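Long-range contact in RNase III (Scheffersomyces stipitis, PDB 7DEY), which probably cleaves double-stranded RNA endonucleolytically to leave 5'-phosphomonoesters, as a Dicer of the ribonuclease III family: residues L51-F63 with I136-E149. Sequence-based numbering, arbitrary orientation.
Sequences LNNLVTLIIYDKF and IKDWLEKLYAPKLE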
ATOM      1  N   LEU C  51      12.793  -0.103  11.499  1.00 46.92           N
ATOM      2  CA  LEU C  51      11.793   0.157  10.480  1.00 52.54           C
ATOM      3  C   LEU C  51      10.564   0.836  11.075  1.00 53.13           C
ATOM      4  O   LEU C  51       9.958   1.701  10.428  1.00 47.82           O
ATOM      5  CB  LEU C  51      11.411  -1.143   9.764  1.00 56.20           C
ATOM      6  CG  LEU C  51      10.320  -1.013   8.687  1.00 54.17           C
ATOM      7  CD1 LEU C  51      10.684   0.056   7.646  1.00 53.73           C
ATOM      8  CD2 LEU C  51       9.986  -2.340   8.024  1.00 46.45           C
ATOM      9  N   ASN C  52      10.206   0.508  12.314  1.00 51.63           N
ATOM     10  CA  ASN C  52       9.013   1.128  12.860  1.00 56.89           C
ATOM     11  C   ASN C  52       9.276   2.516  13.408  1.00 54.47           C
ATOM     12  O   ASN C  52       8.419   3.402  13.284  1.00 56.71           O
ATOM     13  CB  ASN C  52       8.382   0.224  13.906  1.00 61.80           C
ATOM     14  CG  ASN C  52       7.670  -0.937  13.254  1.00 77.76           C
ATOM     15  OD1 ASN C  52       8.283  -1.730  12.519  1.00 78.78           O
ATOM     16  ND2 ASN C  52       6.359  -0.996  13.433  1.00 76.41           N
ATOM     17  N   ASN C  53      10.454   2.755  13.954  1.00 45.19           N
ATOM     18  CA  ASN C  53      10.788   4.119  14.321  1.00 44.14           C
ATOM     19  C   ASN C  53      10.933   4.997  13.083  1.00 47.63           C
ATOM     20  O   ASN C  53      10.340   6.080  13.013  1.00 48.60           O
ATOM     21  CB  ASN C  53      12.061   4.141  15.144  1.00 46.88           C
ATOM     22  CG  ASN C  53      12.416   5.513  15.566  1.00 42.33           C
ATOM     23  OD1 ASN C  53      11.785   6.077  16.448  1.00 43.24           O
ATOM     24  ND2 ASN C  53      13.404   6.095  14.908  1.00 45.63           N
ATOM     25  N   LEU C  54      11.715   4.550  12.093  1.00 46.47           N
ATOM     26  CA  LEU C  54      11.926   5.366  10.899  1.00 45.16           C
ATOM     27  C   LEU C  54      10.593   5.753  10.262  1.00 45.99           C
ATOM     28  O   LEU C  54      10.330   6.931  10.012  1.00 53.04           O
ATOM     29  CB  LEU C  54      12.818   4.620   9.908  1.00 45.40           C
ATOM     30  CG  LEU C  54      14.283   4.394  10.325  1.00 48.27           C
ATOM     31  CD1 LEU C  54      15.101   3.817   9.186  1.00 45.32           C
ATOM     32  CD2 LEU C  54      14.953   5.664  10.873  1.00 48.82           C
ATOM     33  N   VAL C  55       9.714   4.778  10.046  1.00 42.60           N
ATOM     34  CA  VAL C  55       8.423   5.060   9.442  1.00 45.39           C
ATOM     35  C   VAL C  55       7.604   6.003  10.313  1.00 55.71           C
ATOM     36  O   VAL C  55       6.842   6.830   9.790  1.00 51.43           O
ATOM     37  CB  VAL C  55       7.676   3.739   9.173  1.00 56.11           C
ATOM     38  CG1 VAL C  55       6.173   3.984   8.830  1.00 48.92           C
ATOM     39  CG2 VAL C  55       8.384   2.949   8.060  1.00 50.21           C
ATOM     40  N   THR C  56       7.736   5.906  11.646  1.00 60.11           N
ATOM     41  CA  THR C  56       7.013   6.828  12.531  1.00 60.61           C
ATOM     42  C   THR C  56       7.448   8.271  12.298  1.00 58.75           C
ATOM     43  O   THR C  56       6.608   9.165  12.101  1.00 61.14           O
ATOM     44  CB  THR C  56       7.222   6.477  14.005  1.00 56.81           C
ATOM     45  OG1 THR C  56       6.628   5.208  14.313  1.00 56.22           O
ATOM     46  CG2 THR C  56       6.595   7.553  14.862  1.00 46.88           C
ATOM     47  N   LEU C  57       8.763   8.516  12.327  1.00 51.01           N
ATOM     48  CA  LEU C  57       9.286   9.849  12.042  1.00 55.66           C
ATOM     49  C   LEU C  57       8.753  10.379  10.706  1.00 55.13           C
ATOM     50  O   LEU C  57       8.169  11.473  10.642  1.00 53.77           O
ATOM     51  CB  LEU C  57      10.819   9.815  12.048  1.00 55.74           C
ATOM     52  CG  LEU C  57      11.558  10.020  13.375  1.00 57.16           C
ATOM     53  CD1 LEU C  57      11.427   8.815  14.247  1.00 51.92           C
ATOM     54  CD2 LEU C  57      13.025  10.304  13.155  1.00 60.74           C
ATOM     55  N   ILE C  58       8.905   9.588   9.639  1.00 44.27           N
ATOM     56  CA  ILE C  58       8.530  10.036   8.303  1.00 46.60           C
ATOM     57  C   ILE C  58       7.059  10.474   8.258  1.00 51.98           C
ATOM     58  O   ILE C  58       6.743  11.587   7.830  1.00 53.26           O
ATOM     59  CB  ILE C  58       8.848   8.934   7.278  1.00 43.95           C
ATOM     60  CG1 ILE C  58      10.368   8.732   7.201  1.00 44.09           C
ATOM     61  CG2 ILE C  58       8.236   9.246   5.918  1.00 37.60           C
ATOM     62  CD1 ILE C  58      10.800   7.345   6.784  1.00 43.33           C
ATOM     63  N   ILE C  59       6.138   9.641   8.738  1.00 56.28           N
ATOM     64  CA  ILE C  59       4.732  10.037   8.651  1.00 58.99           C
ATOM     65  C   ILE C  59       4.425  11.204   9.590  1.00 62.61           C
ATOM     66  O   ILE C  59       3.683  12.120   9.222  1.00 63.11           O
ATOM     67  CB  ILE C  59       3.786   8.849   8.914  1.00 51.06           C
ATOM     68  CG1 ILE C  59       4.015   8.268  10.306  1.00 56.62           C
ATOM     69  CG2 ILE C  59       3.903   7.808   7.812  1.00 45.86           C
ATOM     70  CD1 ILE C  59       2.848   7.415  10.776  1.00 67.08           C
ATOM     71  N   TYR C  60       4.963  11.184  10.817  1.00 63.86           N
ATOM     72  CA  TYR C  60       4.715  12.286  11.749  1.00 63.80           C
ATOM     73  C   TYR C  60       5.069  13.626  11.114  1.00 66.01           C
ATOM     74  O   TYR C  60       4.307  14.602  11.205  1.00 63.50           O
ATOM     75  CB  TYR C  60       5.534  12.077  13.023  1.00 64.28           C
ATOM     76  CG  TYR C  60       5.185  12.985  14.179  1.00 67.35           C
ATOM     77  CD1 TYR C  60       5.772  14.249  14.317  1.00 64.48           C
ATOM     78  CD2 TYR C  60       4.283  12.571  15.151  1.00 69.67           C
ATOM     79  CE1 TYR C  60       5.455  15.071  15.390  1.00 66.40           C
ATOM     80  CE2 TYR C  60       3.955  13.387  16.228  1.00 68.12           C
ATOM     81  CZ  TYR C  60       4.543  14.623  16.350  1.00 71.98           C
ATOM     82  OH  TYR C  60       4.194  15.410  17.430  1.00 77.27           O
ATOM     83  N   ASP C  61       6.219  13.672  10.444  1.00 61.65           N
ATOM     84  CA  ASP C  61       6.669  14.881   9.772  1.00 64.60           C
ATOM     85  C   ASP C  61       5.757  15.252   8.595  1.00 63.94           C
ATOM     86  O   ASP C  61       5.486  16.436   8.367  1.00 68.40           O
ATOM     87  CB  ASP C  61       8.120  14.657   9.330  1.00 65.78           C
ATOM     88  CG  ASP C  61       8.611  15.693   8.360  1.00 74.77           C
ATOM     89  OD1 ASP C  61       9.563  16.427   8.728  1.00 86.34           O
ATOM     90  OD2 ASP C  61       8.067  15.761   7.230  1.00 71.96           O
ATOM     91  N   LYS C  62       5.278  14.261   7.831  1.00 65.63           N
ATOM     92  CA  LYS C  62       4.579  14.545   6.575  1.00 62.47           C
ATOM     93  C   LYS C  62       3.107  14.875   6.785  1.00 63.31           C
ATOM     94  O   LYS C  62       2.503  15.584   5.970  1.00 67.64           O
ATOM     95  CB  LYS C  62       4.700  13.360   5.612  1.00 53.97           C
ATOM     96  CG  LYS C  62       4.145  13.643   4.232  1.00 60.43           C
ATOM     97  CD  LYS C  62       4.998  13.048   3.119  1.00 64.48           C
ATOM     98  CE  LYS C  62       5.031  13.955   1.871  1.00 72.59           C
ATOM     99  NZ  LYS C  62       3.817  14.835   1.708  1.00 76.25           N
ATOM    100  N   PHE C  63       2.506  14.388   7.858  1.00 60.83           N
ATOM    101  CA  PHE C  63       1.083  14.578   8.105  1.00 60.85           C
ATOM    102  C   PHE C  63       0.893  15.249   9.456  1.00 63.82           C
ATOM    103  O   PHE C  63       0.500  14.592  10.431  1.00 70.19           O
ATOM    104  CB  PHE C  63       0.347  13.241   8.040  1.00 59.45           C
ATOM    105  CG  PHE C  63       0.540  12.520   6.733  1.00 59.83           C
ATOM    106  CD1 PHE C  63      -0.154  12.925   5.599  1.00 55.68           C
ATOM    107  CD2 PHE C  63       1.436  11.463   6.631  1.00 56.99           C
ATOM    108  CE1 PHE C  63       0.015  12.285   4.393  1.00 54.44           C
ATOM    109  CE2 PHE C  63       1.615  10.811   5.430  1.00 58.74           C
ATOM    110  CZ  PHE C  63       0.891  11.224   4.301  1.00 61.12           C
ATOM    111  N   ILE C 136      19.541   5.635   6.208  1.00 69.55           N
ATOM    112  CA  ILE C 136      18.462   4.684   5.953  1.00 60.32           C
ATOM    113  C   ILE C 136      17.122   5.379   5.863  1.00 59.38           C
ATOM    114  O   ILE C 136      16.337   5.131   4.942  1.00 57.53           O
ATOM    115  CB  ILE C 136      18.438   3.602   7.048  1.00 63.68           C
ATOM    116  CG1 ILE C 136      19.831   2.976   7.212  1.00 63.98           C
ATOM    117  CG2 ILE C 136      17.340   2.563   6.733  1.00 61.23           C
ATOM    118  CD1 ILE C 136      19.850   1.741   8.095  1.00 64.32           C
ATOM    119  N   LYS C 137      16.834   6.207   6.862  1.00 61.32           N
ATOM    120  CA  LYS C 137      15.712   7.134   6.834  1.00 57.26           C
ATOM    121  C   LYS C 137      15.548   7.799   5.458  1.00 59.79           C
ATOM    122  O   LYS C 137      14.428   7.889   4.948  1.00 57.60           O
ATOM    123  CB  LYS C 137      15.915   8.167   7.941  1.00 54.98           C
ATOM    124  CG  LYS C 137      14.755   9.083   8.141  1.00 65.03           C
ATOM    125  CD  LYS C 137      15.034  10.120   9.212  1.00 70.07           C
ATOM    126  CE  LYS C 137      13.831  11.044   9.389  1.00 66.15           C
ATOM    127  NZ  LYS C 137      14.167  12.209  10.266  1.00 84.88           N
ATOM    128  N   ASP C 138      16.648   8.220   4.822  1.00 59.98           N
ATOM    129  CA  ASP C 138      16.546   8.894   3.524  1.00 64.82           C
ATOM    130  C   ASP C 138      16.098   7.943   2.419  1.00 64.89           C
ATOM    131  O   ASP C 138      15.270   8.308   1.571  1.00 65.47           O
ATOM    132  CB  ASP C 138      17.881   9.525   3.144  1.00 67.33           C
ATOM    133  CG  ASP C 138      18.158  10.786   3.919  1.00 81.16           C
ATOM    134  OD1 ASP C 138      17.208  11.588   4.105  1.00 80.36           O
ATOM    135  OD2 ASP C 138      19.323  10.965   4.352  1.00 84.55           O
ATOM    136  N   TRP C 139      16.649   6.733   2.393  1.00 56.76           N
ATOM    137  CA  TRP C 139      16.192   5.749   1.420  1.00 61.71           C
ATOM    138  C   TRP C 139      14.708   5.454   1.593  1.00 63.66           C
ATOM    139  O   TRP C 139      13.938   5.504   0.627  1.00 58.09           O
ATOM    140  CB  TRP C 139      17.010   4.472   1.562  1.00 61.73           C
ATOM    141  CG  TRP C 139      16.359   3.269   0.993  1.00 60.55           C
ATOM    142  CD1 TRP C 139      15.914   3.094  -0.293  1.00 62.90           C
ATOM    143  CD2 TRP C 139      16.111   2.045   1.675  1.00 61.93           C
ATOM    144  NE1 TRP C 139      15.399   1.833  -0.446  1.00 61.77           N
ATOM    145  CE2 TRP C 139      15.509   1.166   0.748  1.00 64.43           C
ATOM    146  CE3 TRP C 139      16.346   1.597   2.985  1.00 62.66           C
ATOM    147  CZ2 TRP C 139      15.122  -0.130   1.097  1.00 68.90           C
ATOM    148  CZ3 TRP C 139      15.959   0.304   3.331  1.00 63.63           C
ATOM    149  CH2 TRP C 139      15.351  -0.540   2.392  1.00 68.06           C
ATOM    150  N   LEU C 140      14.297   5.140   2.833  1.00 64.94           N
ATOM    151  CA  LEU C 140      12.890   4.901   3.143  1.00 57.96           C
ATOM    152  C   LEU C 140      12.030   6.111   2.817  1.00 58.12           C
ATOM    153  O   LEU C 140      10.874   5.961   2.409  1.00 57.00           O
ATOM    154  CB  LEU C 140      12.725   4.554   4.619  1.00 58.58           C
ATOM    155  CG  LEU C 140      13.137   3.179   5.149  1.00 59.98           C
ATOM    156  CD1 LEU C 140      12.794   3.125   6.623  1.00 57.58           C
ATOM    157  CD2 LEU C 140      12.469   2.045   4.391  1.00 49.15           C
ATOM    158  N   GLU C 141      12.565   7.320   3.017  1.00 57.04           N
ATOM    159  CA  GLU C 141      11.782   8.513   2.700  1.00 61.42           C
ATOM    160  C   GLU C 141      11.428   8.566   1.214  1.00 70.93           C
ATOM    161  O   GLU C 141      10.399   9.143   0.832  1.00 74.39           O
ATOM    162  CB  GLU C 141      12.538   9.776   3.126  1.00 59.77           C
ATOM    163  CG  GLU C 141      12.325  10.161   4.589  1.00 56.80           C
ATOM    164  CD  GLU C 141      13.369  11.145   5.128  1.00 63.32           C
ATOM    165  OE1 GLU C 141      13.173  11.658   6.253  1.00 62.02           O
ATOM    166  OE2 GLU C 141      14.386  11.405   4.440  1.00 69.87           O
ATOM    167  N   LYS C 142      12.255   7.970   0.362  1.00 68.71           N
ATOM    168  CA  LYS C 142      11.918   7.856  -1.050  1.00 65.10           C
ATOM    169  C   LYS C 142      11.106   6.597  -1.328  1.00 62.16           C
ATOM    170  O   LYS C 142      10.135   6.640  -2.088  1.00 63.88           O
ATOM    171  CB  LYS C 142      13.205   7.858  -1.885  1.00 69.14           C
ATOM    172  CG  LYS C 142      14.232   8.885  -1.417  1.00 67.77           C
ATOM    173  CD  LYS C 142      15.455   8.931  -2.323  1.00 71.11           C
ATOM    174  CE  LYS C 142      16.322   7.693  -2.147  1.00 76.06           C
ATOM    175  NZ  LYS C 142      17.271   7.468  -3.282  1.00 84.33           N
ATOM    176  N   LEU C 143      11.491   5.479  -0.707  1.00 65.39           N
ATOM    177  CA  LEU C 143      10.820   4.202  -0.928  1.00 64.19           C
ATOM    178  C   LEU C 143       9.336   4.292  -0.640  1.00 62.56           C
ATOM    179  O   LEU C 143       8.546   3.506  -1.177  1.00 71.30           O
ATOM    180  CB  LEU C 143      11.456   3.124  -0.042  1.00 61.96           C
ATOM    181  CG  LEU C 143      10.971   1.674  -0.097  1.00 55.79           C
ATOM    182  CD1 LEU C 143      10.960   1.143  -1.503  1.00 53.24           C
ATOM    183  CD2 LEU C 143      11.849   0.808   0.792  1.00 55.81           C
ATOM    184  N   TYR C 144       8.937   5.233   0.203  1.00 61.55           N
ATOM    185  CA  TYR C 144       7.558   5.329   0.634  1.00 55.26           C
ATOM    186  C   TYR C 144       6.789   6.444  -0.047  1.00 60.78           C
ATOM    187  O   TYR C 144       5.570   6.513   0.131  1.00 68.85           O
ATOM    188  CB  TYR C 144       7.502   5.528   2.150  1.00 58.03           C
ATOM    189  CG  TYR C 144       7.575   4.232   2.916  1.00 56.06           C
ATOM    190  CD1 TYR C 144       6.523   3.329   2.866  1.00 58.57           C
ATOM    191  CD2 TYR C 144       8.684   3.915   3.684  1.00 49.31           C
ATOM    192  CE1 TYR C 144       6.565   2.143   3.562  1.00 63.21           C
ATOM    193  CE2 TYR C 144       8.747   2.727   4.385  1.00 51.38           C
ATOM    194  CZ  TYR C 144       7.680   1.836   4.327  1.00 62.29           C
ATOM    195  OH  TYR C 144       7.706   0.624   5.010  1.00 55.98           O
ATOM    196  N   ALA C 145       7.461   7.311  -0.817  1.00 59.99           N
ATOM    197  CA  ALA C 145       6.857   8.471  -1.467  1.00 53.37           C
ATOM    198  C   ALA C 145       5.521   8.156  -2.138  1.00 63.30           C
ATOM    199  O   ALA C 145       4.515   8.794  -1.798  1.00 58.44           O
ATOM    200  CB  ALA C 145       7.826   9.070  -2.485  1.00 53.55           C
ATOM    201  N   PRO C 146       5.447   7.186  -3.074  1.00 70.72           N
ATOM    202  CA  PRO C 146       4.138   6.885  -3.682  1.00 54.75           C
ATOM    203  C   PRO C 146       3.101   6.461  -2.661  1.00 61.42           C
ATOM    204  O   PRO C 146       1.940   6.881  -2.763  1.00 66.86           O
ATOM    205  CB  PRO C 146       4.459   5.752  -4.667  1.00 58.94           C
ATOM    206  CG  PRO C 146       5.934   5.782  -4.853  1.00 61.54           C
ATOM    207  CD  PRO C 146       6.471   6.225  -3.540  1.00 68.57           C
ATOM    208  N   LYS C 147       3.484   5.650  -1.666  1.00 58.51           N
ATOM    209  CA  LYS C 147       2.521   5.238  -0.648  1.00 59.19           C
ATOM    210  C   LYS C 147       2.045   6.429   0.164  1.00 60.81           C
ATOM    211  O   LYS C 147       0.880   6.468   0.587  1.00 59.00           O
ATOM    212  CB  LYS C 147       3.124   4.179   0.288  1.00 52.86           C
ATOM    213  CG  LYS C 147       3.841   3.047  -0.426  1.00 58.28           C
ATOM    214  CD  LYS C 147       3.481   1.683   0.139  1.00 58.67           C
ATOM    215  CE  LYS C 147       2.190   1.138  -0.426  1.00 62.10           C
ATOM    216  NZ  LYS C 147       2.394   0.612  -1.791  1.00 82.45           N
ATOM    217  N   LEU C 148       2.917   7.405   0.399  1.00 57.66           N
ATOM    218  CA  LEU C 148       2.480   8.524   1.220  1.00 63.03           C
ATOM    219  C   LEU C 148       1.646   9.492   0.413  1.00 62.77           C
ATOM    220  O   LEU C 148       0.666  10.041   0.925  1.00 73.88           O
ATOM    221  CB  LEU C 148       3.666   9.247   1.845  1.00 67.92           C
ATOM    222  CG  LEU C 148       4.422   8.499   2.949  1.00 58.52           C
ATOM    223  CD1 LEU C 148       5.336   9.487   3.665  1.00 54.32           C
ATOM    224  CD2 LEU C 148       3.477   7.795   3.912  1.00 42.45           C
ATOM    225  N   GLU C 149       1.994   9.709  -0.852  1.00 64.82           N
ATOM    226  CA  GLU C 149       1.130  10.548  -1.664  1.00 60.90           C
ATOM    227  C   GLU C 149      -0.231   9.903  -1.835  1.00 63.11           C
ATOM    228  O   GLU C 149      -1.241  10.612  -1.886  1.00 67.97           O
ATOM    229  CB  GLU C 149       1.778  10.864  -3.012  1.00 66.23           C
ATOM    230  CG  GLU C 149       1.252  12.154  -3.670  1.00 71.31           C
ATOM    231  CD  GLU C 149       0.972  13.300  -2.672  1.00 83.04           C
ATOM    232  OE1 GLU C 149       1.775  13.504  -1.717  1.00 79.71           O
ATOM    233  OE2 GLU C 149      -0.062  14.004  -2.854  1.00 81.69           O
TER
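Ile-58 reaches from helix 51-62 into a hollow formed by Lys-137, Leu-140, Glu-141 and Leu-148, a knob-into-hole fit that bridges both helices of segment 136-149. Beyond its CB the branches part. CG1 lies 3.6 Å from CG of Glu-141, so the methylene part of that acid serves as apolar wall; CD1 goes on between the same CG of Glu-141 and CB of Leu-140, 4.0 Å from the latter, while CG2, anti to the backbone N, turns to CD1 of Leu-148 at 3.7 Å. A beta-branched residue suits this place because its two arms serve two helices at once. With both arms cut back to an alanine, CD1 of Leu-148, CB of Leu-140 and CG of Glu-141 would probably lose their common neighbour, opening a gap where helix 51-62 meets helices 136-143 and 145-149.

Toward the N-terminal end of segment 51-63, Leu-54 crosses Leu-140 at about a right angle, CD1 to CD1 at 3.5 Å, and the same methyl of Leu-54 also meets CG2 of Ile-136; a leucine suits this spot because its other methyl, CD2, is left for CB of Lys-137. This packing belongs to the all-helical ribonuclease III domain, where helix 42-62 crosses helix 134-143; the axes of 51-62 and 136-143 pass 10.0 Å apart at -61°. Tyr-144, in the break between helices 136-143 and 145-149, presents ring atom CE2 obliquely to CG2 of Val-55, 3.7 Å away, while its hydroxyl is hydrogen-bonded to the carbonyl oxygen of Leu-78, which suits a tyrosine to a buried site.

At the other end the forked tip of Leu-148 lets CD1 serve Ile-58 and the aliphatic CD of Lys-62, and CD2 Ile-59 and Phe-63. The Phe-63 ring meets the carbonyl O of Leu-148 edge-on, with CZ 3.6 Å from it. Lys-137, extended beyond CG, carries CE and NZ across CD2 of Leu-57, at the margin where a long chain with a charged end fits.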